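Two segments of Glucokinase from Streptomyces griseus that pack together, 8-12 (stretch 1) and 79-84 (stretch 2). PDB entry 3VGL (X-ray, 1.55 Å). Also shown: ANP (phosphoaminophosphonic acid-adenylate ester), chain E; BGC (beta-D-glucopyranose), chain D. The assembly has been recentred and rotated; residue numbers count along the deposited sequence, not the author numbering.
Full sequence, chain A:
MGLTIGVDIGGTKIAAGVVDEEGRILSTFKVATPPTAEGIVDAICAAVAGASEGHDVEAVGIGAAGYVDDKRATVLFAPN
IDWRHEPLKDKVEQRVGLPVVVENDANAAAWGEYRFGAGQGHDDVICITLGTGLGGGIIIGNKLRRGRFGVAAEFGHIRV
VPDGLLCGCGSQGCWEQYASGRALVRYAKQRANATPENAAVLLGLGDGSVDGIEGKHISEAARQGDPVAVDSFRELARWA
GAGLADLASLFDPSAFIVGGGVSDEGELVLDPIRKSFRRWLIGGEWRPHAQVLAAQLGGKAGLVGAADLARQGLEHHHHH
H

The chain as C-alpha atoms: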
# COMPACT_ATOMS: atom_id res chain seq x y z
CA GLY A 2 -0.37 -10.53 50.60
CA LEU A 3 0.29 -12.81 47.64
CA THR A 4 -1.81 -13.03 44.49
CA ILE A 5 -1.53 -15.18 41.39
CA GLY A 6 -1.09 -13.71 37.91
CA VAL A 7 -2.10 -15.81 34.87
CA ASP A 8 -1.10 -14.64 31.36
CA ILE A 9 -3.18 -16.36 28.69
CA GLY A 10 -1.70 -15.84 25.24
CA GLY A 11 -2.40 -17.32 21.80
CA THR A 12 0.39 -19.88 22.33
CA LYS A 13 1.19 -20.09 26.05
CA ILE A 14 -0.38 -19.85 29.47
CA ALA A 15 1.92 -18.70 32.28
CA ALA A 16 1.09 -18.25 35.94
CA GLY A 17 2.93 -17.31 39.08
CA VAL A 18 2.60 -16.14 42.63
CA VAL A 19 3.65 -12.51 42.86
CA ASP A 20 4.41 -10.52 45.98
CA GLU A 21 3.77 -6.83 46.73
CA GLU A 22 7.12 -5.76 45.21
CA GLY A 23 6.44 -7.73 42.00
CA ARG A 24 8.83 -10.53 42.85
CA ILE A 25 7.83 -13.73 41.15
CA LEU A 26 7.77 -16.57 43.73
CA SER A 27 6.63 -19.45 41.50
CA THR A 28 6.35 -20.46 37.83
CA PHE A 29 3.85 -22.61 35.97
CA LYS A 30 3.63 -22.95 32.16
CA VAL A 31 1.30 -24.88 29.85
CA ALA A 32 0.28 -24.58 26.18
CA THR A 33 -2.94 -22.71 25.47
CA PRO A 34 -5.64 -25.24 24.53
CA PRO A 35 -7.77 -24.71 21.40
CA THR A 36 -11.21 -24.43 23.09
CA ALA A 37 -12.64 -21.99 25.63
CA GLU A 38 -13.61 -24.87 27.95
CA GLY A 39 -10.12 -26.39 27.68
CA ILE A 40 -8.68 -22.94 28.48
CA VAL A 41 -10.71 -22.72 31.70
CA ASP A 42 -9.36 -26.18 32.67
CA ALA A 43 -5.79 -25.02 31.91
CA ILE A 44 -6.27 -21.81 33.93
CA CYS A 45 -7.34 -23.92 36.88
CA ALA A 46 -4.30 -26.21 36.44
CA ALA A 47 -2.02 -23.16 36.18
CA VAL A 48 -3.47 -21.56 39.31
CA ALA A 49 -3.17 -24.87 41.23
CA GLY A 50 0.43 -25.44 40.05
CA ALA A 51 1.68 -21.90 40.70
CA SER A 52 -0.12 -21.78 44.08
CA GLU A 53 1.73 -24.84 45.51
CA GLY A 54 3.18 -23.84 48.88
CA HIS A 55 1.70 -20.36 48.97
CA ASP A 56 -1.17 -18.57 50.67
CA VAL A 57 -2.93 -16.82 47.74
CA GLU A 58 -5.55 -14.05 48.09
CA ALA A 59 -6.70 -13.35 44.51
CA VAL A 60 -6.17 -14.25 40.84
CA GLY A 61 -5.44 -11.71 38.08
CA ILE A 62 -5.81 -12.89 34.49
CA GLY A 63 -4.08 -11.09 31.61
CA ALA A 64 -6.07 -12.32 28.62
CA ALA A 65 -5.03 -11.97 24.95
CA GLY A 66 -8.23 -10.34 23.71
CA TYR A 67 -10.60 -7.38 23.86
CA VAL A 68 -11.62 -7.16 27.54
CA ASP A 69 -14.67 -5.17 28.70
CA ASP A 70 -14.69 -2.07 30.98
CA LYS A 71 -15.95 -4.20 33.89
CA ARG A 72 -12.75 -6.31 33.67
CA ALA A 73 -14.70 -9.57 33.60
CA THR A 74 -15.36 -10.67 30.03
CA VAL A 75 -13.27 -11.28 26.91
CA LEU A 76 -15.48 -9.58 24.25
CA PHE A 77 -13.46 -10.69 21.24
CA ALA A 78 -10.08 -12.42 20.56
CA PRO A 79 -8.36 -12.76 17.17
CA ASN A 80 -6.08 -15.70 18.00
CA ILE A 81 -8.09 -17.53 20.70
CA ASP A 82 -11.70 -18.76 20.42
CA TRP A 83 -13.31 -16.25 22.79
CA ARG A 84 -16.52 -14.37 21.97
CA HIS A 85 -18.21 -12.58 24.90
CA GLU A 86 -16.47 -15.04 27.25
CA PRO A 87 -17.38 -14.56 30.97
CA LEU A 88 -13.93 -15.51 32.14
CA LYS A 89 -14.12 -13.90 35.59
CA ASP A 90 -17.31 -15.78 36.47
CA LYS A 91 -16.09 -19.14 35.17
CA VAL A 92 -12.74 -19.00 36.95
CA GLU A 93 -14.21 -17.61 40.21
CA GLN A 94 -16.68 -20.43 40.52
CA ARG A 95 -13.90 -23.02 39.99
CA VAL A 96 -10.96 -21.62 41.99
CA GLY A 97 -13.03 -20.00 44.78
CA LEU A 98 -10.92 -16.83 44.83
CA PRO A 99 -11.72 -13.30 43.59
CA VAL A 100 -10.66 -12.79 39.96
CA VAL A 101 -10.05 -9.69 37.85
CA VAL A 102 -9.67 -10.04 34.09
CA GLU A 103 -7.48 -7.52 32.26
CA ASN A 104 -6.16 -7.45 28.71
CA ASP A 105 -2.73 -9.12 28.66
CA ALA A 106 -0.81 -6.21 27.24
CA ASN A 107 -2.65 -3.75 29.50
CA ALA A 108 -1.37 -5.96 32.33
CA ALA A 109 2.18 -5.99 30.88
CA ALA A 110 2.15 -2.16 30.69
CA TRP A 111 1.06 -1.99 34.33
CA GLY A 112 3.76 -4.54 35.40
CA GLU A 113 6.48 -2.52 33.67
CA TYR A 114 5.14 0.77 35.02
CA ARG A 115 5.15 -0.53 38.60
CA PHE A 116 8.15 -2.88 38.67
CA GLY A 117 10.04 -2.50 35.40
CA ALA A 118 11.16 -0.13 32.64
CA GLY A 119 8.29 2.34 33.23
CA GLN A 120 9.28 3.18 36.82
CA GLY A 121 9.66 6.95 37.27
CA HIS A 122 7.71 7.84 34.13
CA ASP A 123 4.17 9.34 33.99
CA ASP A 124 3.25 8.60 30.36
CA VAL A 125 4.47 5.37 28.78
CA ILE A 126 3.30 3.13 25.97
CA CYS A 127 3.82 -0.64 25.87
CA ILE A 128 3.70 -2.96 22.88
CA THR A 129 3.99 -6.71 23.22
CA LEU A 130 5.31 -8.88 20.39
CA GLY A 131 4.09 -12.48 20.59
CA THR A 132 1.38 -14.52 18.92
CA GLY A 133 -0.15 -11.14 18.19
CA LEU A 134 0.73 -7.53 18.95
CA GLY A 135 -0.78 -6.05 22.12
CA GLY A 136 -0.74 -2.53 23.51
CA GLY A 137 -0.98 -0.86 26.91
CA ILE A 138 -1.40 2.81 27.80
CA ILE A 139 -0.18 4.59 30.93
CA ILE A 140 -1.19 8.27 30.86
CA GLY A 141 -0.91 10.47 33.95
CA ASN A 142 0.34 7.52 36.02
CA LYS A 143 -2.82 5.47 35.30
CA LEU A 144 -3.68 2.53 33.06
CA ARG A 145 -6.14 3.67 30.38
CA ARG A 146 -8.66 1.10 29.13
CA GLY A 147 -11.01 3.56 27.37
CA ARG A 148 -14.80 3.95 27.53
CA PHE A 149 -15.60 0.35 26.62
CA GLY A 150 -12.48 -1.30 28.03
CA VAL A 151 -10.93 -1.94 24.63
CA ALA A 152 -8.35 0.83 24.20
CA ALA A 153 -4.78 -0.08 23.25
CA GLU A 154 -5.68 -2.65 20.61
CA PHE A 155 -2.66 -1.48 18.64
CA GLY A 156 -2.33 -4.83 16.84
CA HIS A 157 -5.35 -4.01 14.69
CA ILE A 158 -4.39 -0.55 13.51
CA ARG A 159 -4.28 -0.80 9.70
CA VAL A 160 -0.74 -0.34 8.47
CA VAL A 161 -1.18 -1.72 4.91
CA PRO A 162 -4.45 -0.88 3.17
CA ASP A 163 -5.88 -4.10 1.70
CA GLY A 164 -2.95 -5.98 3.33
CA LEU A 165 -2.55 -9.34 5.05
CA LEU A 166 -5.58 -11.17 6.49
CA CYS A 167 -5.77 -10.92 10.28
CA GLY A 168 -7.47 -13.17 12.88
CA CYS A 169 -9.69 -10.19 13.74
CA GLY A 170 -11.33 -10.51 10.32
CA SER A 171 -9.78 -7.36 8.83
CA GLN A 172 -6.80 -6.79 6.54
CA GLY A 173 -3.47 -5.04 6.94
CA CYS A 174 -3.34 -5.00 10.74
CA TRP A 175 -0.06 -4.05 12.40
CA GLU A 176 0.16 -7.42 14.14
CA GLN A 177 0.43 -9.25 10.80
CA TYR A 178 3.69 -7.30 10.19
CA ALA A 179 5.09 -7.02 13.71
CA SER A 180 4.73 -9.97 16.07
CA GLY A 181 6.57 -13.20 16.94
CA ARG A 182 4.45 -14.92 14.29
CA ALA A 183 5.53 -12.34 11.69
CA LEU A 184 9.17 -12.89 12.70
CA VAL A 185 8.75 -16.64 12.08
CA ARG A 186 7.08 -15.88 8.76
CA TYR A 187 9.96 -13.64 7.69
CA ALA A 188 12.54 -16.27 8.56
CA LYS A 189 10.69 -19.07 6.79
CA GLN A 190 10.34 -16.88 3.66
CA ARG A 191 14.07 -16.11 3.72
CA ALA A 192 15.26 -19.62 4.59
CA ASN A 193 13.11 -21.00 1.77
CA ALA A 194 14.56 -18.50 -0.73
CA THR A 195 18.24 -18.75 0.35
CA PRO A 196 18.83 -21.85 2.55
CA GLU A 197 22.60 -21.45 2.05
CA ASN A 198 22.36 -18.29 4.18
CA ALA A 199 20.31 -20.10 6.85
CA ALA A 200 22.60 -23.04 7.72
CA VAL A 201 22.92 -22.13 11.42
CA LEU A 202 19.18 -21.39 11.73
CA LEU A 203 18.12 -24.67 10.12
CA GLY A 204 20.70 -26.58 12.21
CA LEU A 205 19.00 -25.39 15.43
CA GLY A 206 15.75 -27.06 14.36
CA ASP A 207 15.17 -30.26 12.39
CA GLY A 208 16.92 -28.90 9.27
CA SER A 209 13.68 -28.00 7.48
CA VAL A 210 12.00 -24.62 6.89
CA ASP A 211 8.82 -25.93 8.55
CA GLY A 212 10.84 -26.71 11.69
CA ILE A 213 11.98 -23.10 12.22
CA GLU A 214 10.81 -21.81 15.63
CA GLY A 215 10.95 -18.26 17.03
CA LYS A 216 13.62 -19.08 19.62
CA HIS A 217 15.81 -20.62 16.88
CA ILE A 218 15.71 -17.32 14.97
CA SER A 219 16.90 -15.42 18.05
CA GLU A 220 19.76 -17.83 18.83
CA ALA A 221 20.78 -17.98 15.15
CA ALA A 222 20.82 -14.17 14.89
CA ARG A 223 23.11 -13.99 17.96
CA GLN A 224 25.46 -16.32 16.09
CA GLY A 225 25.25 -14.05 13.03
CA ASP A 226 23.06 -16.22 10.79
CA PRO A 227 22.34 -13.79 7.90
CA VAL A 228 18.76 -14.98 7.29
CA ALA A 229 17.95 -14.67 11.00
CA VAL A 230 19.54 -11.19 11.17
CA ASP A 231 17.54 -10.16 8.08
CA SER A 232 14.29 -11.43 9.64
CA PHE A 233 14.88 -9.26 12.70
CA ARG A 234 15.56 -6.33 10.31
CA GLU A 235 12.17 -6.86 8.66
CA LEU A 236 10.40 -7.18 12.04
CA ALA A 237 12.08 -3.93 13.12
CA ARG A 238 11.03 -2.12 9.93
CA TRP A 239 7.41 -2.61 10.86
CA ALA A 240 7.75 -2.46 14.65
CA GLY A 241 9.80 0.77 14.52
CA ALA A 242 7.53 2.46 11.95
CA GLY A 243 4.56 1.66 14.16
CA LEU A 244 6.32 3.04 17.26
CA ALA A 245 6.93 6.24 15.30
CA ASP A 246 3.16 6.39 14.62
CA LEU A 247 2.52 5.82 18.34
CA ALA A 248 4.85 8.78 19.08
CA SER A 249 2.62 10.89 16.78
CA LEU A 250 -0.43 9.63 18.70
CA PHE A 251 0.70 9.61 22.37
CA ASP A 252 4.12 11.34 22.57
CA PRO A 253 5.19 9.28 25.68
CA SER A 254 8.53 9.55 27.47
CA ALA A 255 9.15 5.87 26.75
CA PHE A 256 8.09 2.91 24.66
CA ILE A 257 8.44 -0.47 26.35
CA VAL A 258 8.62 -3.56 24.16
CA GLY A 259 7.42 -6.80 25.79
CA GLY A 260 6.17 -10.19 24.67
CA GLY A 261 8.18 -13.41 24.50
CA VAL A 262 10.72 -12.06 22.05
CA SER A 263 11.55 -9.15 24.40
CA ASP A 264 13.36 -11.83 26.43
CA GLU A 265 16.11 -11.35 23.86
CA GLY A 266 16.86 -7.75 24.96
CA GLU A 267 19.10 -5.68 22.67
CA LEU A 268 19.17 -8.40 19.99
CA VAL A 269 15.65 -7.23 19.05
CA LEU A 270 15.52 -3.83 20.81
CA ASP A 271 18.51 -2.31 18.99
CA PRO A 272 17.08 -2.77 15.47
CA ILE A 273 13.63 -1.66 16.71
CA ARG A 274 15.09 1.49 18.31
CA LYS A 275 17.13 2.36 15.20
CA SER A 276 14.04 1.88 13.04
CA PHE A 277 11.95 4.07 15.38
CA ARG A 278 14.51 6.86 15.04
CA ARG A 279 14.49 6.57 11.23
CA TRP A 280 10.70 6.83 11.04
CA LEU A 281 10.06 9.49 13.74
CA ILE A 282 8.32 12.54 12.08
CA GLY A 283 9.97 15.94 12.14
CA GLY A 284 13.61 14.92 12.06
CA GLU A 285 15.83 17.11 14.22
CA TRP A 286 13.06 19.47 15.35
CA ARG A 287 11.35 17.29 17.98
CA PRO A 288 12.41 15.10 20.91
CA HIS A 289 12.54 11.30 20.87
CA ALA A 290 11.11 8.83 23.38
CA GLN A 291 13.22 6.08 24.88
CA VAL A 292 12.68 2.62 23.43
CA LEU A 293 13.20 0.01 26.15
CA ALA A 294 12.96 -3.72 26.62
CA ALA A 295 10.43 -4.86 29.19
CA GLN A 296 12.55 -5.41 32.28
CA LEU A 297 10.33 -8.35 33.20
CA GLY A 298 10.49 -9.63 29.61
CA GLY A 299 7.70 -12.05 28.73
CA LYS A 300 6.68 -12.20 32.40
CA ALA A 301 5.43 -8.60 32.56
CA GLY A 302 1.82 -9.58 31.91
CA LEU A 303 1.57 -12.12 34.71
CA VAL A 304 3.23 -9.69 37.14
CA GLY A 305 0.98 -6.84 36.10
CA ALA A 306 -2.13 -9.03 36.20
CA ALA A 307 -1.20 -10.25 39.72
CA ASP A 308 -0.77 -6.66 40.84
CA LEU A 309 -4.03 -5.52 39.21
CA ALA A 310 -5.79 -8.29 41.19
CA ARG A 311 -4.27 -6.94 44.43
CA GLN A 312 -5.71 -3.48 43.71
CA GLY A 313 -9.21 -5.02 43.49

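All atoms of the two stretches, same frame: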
# COMPACT_ATOMS: atom_id res chain seq x y z
N ASP A 8 -1.13 -15.29 32.68
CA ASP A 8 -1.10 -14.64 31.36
C ASP A 8 -1.54 -15.68 30.36
O ASP A 8 -0.89 -16.73 30.22
CB ASP A 8 0.34 -14.14 31.07
CG ASP A 8 0.45 -13.37 29.76
OD1 ASP A 8 -0.05 -13.86 28.71
OD2 ASP A 8 1.04 -12.27 29.77
N ILE A 9 -2.67 -15.43 29.70
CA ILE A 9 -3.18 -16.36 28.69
C ILE A 9 -2.98 -15.77 27.31
O ILE A 9 -3.69 -14.82 26.91
CB ILE A 9 -4.66 -16.69 28.87
CG1 ILE A 9 -4.88 -17.26 30.27
CG2 ILE A 9 -5.10 -17.72 27.82
CD1 ILE A 9 -6.19 -16.84 30.87
N GLY A 10 -2.01 -16.32 26.60
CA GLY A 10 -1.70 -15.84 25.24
C GLY A 10 -2.18 -16.82 24.19
O GLY A 10 -2.68 -17.89 24.50
N GLY A 11 -2.02 -16.44 22.92
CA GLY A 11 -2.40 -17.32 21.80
C GLY A 11 -1.67 -18.66 21.81
O GLY A 11 -2.20 -19.65 21.30
N THR A 12 -0.46 -18.69 22.37
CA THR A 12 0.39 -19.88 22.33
C THR A 12 0.55 -20.49 23.72
O THR A 12 0.45 -21.71 23.87
CB THR A 12 1.79 -19.54 21.71
OG1 THR A 12 1.60 -19.00 20.39
CG2 THR A 12 2.68 -20.77 21.57
N PRO A 79 -8.68 -12.33 18.53
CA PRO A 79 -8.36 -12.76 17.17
C PRO A 79 -7.65 -14.11 17.06
O PRO A 79 -7.77 -14.77 16.01
CB PRO A 79 -7.43 -11.64 16.65
CG PRO A 79 -6.93 -10.99 17.80
CD PRO A 79 -7.95 -11.13 18.93
N ASN A 80 -6.92 -14.52 18.10
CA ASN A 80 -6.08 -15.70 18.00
C ASN A 80 -6.44 -16.79 19.02
O ASN A 80 -5.74 -17.77 19.15
CB ASN A 80 -4.60 -15.29 18.13
CG ASN A 80 -4.20 -14.27 17.08
OD1 ASN A 80 -4.44 -14.48 15.89
ND2 ASN A 80 -3.59 -13.16 17.51
N ILE A 81 -7.55 -16.58 19.72
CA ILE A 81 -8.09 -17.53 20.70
C ILE A 81 -9.60 -17.54 20.46
O ILE A 81 -10.19 -16.51 20.15
CB ILE A 81 -7.77 -17.08 22.15
CG1 ILE A 81 -6.26 -17.13 22.42
CG2 ILE A 81 -8.51 -17.95 23.20
CD1 ILE A 81 -5.86 -16.43 23.67
N ASP A 82 -10.25 -18.68 20.67
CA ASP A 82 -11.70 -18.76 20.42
C ASP A 82 -12.54 -18.25 21.61
O ASP A 82 -13.17 -19.02 22.36
CB ASP A 82 -12.09 -20.18 19.99
CG ASP A 82 -13.53 -20.27 19.46
OD1 ASP A 82 -14.07 -19.25 18.95
OD2 ASP A 82 -14.10 -21.37 19.55
N TRP A 83 -12.53 -16.93 21.77
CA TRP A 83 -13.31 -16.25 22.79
C TRP A 83 -14.26 -15.26 22.11
O TRP A 83 -13.83 -14.40 21.35
CB TRP A 83 -12.37 -15.47 23.72
CG TRP A 83 -11.68 -16.23 24.85
CD1 TRP A 83 -12.15 -17.30 25.55
CD2 TRP A 83 -10.40 -15.90 25.44
NE1 TRP A 83 -11.25 -17.67 26.54
CE2 TRP A 83 -10.17 -16.83 26.48
CE3 TRP A 83 -9.43 -14.92 25.17
CZ2 TRP A 83 -8.99 -16.80 27.27
CZ3 TRP A 83 -8.27 -14.89 25.97
CH2 TRP A 83 -8.07 -15.83 26.99
N ARG A 84 -15.55 -15.38 22.40
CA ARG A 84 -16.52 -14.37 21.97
C ARG A 84 -17.46 -14.14 23.15
O ARG A 84 -18.21 -15.04 23.51
CB ARG A 84 -17.32 -14.84 20.73
CG ARG A 84 -16.51 -14.98 19.43
CD ARG A 84 -16.08 -13.63 18.88
NE ARG A 84 -15.37 -13.74 17.61
CZ ARG A 84 -14.06 -13.95 17.50
NH1 ARG A 84 -13.30 -14.11 18.58
NH2 ARG A 84 -13.51 -14.02 16.29
PB ANP E . 1.93 -15.73 23.75
O1B ANP E . 1.56 -14.85 22.55
O2B ANP E . 1.21 -17.04 23.86
N3B ANP E . 1.65 -14.85 25.19
PA ANP E . 4.78 -15.29 23.27
O1A ANP E . 5.99 -16.14 23.68
O2A ANP E . 4.65 -13.89 23.77
O3A ANP E . 3.47 -16.17 23.62
O5' ANP E . 4.69 -15.23 21.66
C5' ANP E . 4.76 -16.40 20.85
C4' ANP E . 5.30 -16.04 19.49
O4' ANP E . 6.53 -15.31 19.62
C3' ANP E . 5.61 -17.28 18.70
O3' ANP E . 5.51 -16.94 17.31
C2' ANP E . 7.05 -17.52 19.07
O2' ANP E . 7.74 -18.27 18.08
C1' ANP E . 7.63 -16.12 19.20
N9 ANP E . 8.62 -16.05 20.29
C8 ANP E . 8.42 -16.20 21.61
N7 ANP E . 9.59 -16.05 22.30
C5 ANP E . 10.53 -15.77 21.39
C6 ANP E . 12.00 -15.50 21.39
N6 ANP E . 12.71 -15.49 22.55
N1 ANP E . 12.58 -15.25 20.20
C2 ANP E . 11.93 -15.25 19.01
N3 ANP E . 10.60 -15.50 18.94
C4 ANP E . 9.90 -15.76 20.06
C2 BGC D . -5.23 -9.16 20.67
C3 BGC D . -4.88 -8.32 21.90
C4 BGC D . -3.70 -8.92 22.67
C5 BGC D . -2.57 -9.16 21.68
C6 BGC D . -1.35 -9.80 22.35
C1 BGC D . -3.98 -9.34 19.82
O1 BGC D . -4.22 -10.18 18.74
O2 BGC D . -6.19 -8.41 19.90
O3 BGC D . -5.98 -8.20 22.75
O4 BGC D . -3.26 -8.00 23.65
O5 BGC D . -2.99 -10.00 20.61
O6 BGC D . -1.68 -11.05 22.93
O HOH W 1 -4.85 -20.05 20.56

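Pro79 opens the stretch without touching stretch 1; its ring instead meets the glucose, CG lying 3.0 Å from O1 of BGC. Asn80 comes next and makes the nearest CA pair, Asn80 CA lying 5.5 Å from Gly11 CA, and Asn80 O comes to 4.3 Å from Gly11 CA. No direct hydrogen bond forms there. Both backbone carbonyls act as acceptors, so a water mediates, donating to Gly11 O and to Asn80 O, each at 2.8 Å.

Ile81 provides the broadest cover on this side. Its extended chi2 (t) carries CD1 along the glycine turn, 3.6 Å from Gly10 O and 3.9 Å from Gly11 N, while Ile9 CG2 stays looser at 4.4 Å from Ile81 CD1. Thus a methyl packs largely against backbone, where the glycines offer no side chains. At Gly10 a CB would point away from stretch 2 and come within 2.0 Å of ANP N3B, so the nucleotide side leaves no room for one. Beyond it, Thr12 N donates to ANP O2B at 2.8 Å.

Asp82 is exposed and out of reach, but the backbone hydrogen bond from Trp83 N to Ile81 O (2.9 Å) spans it. Trp83 then meets the strand residue Ile9 obliquely, CH2 to CG2 at 3.6 Å. Arg84 stays distant, its NH1 donating to Trp83 O at 2.8 Å. The rule is apolar packing plus one water.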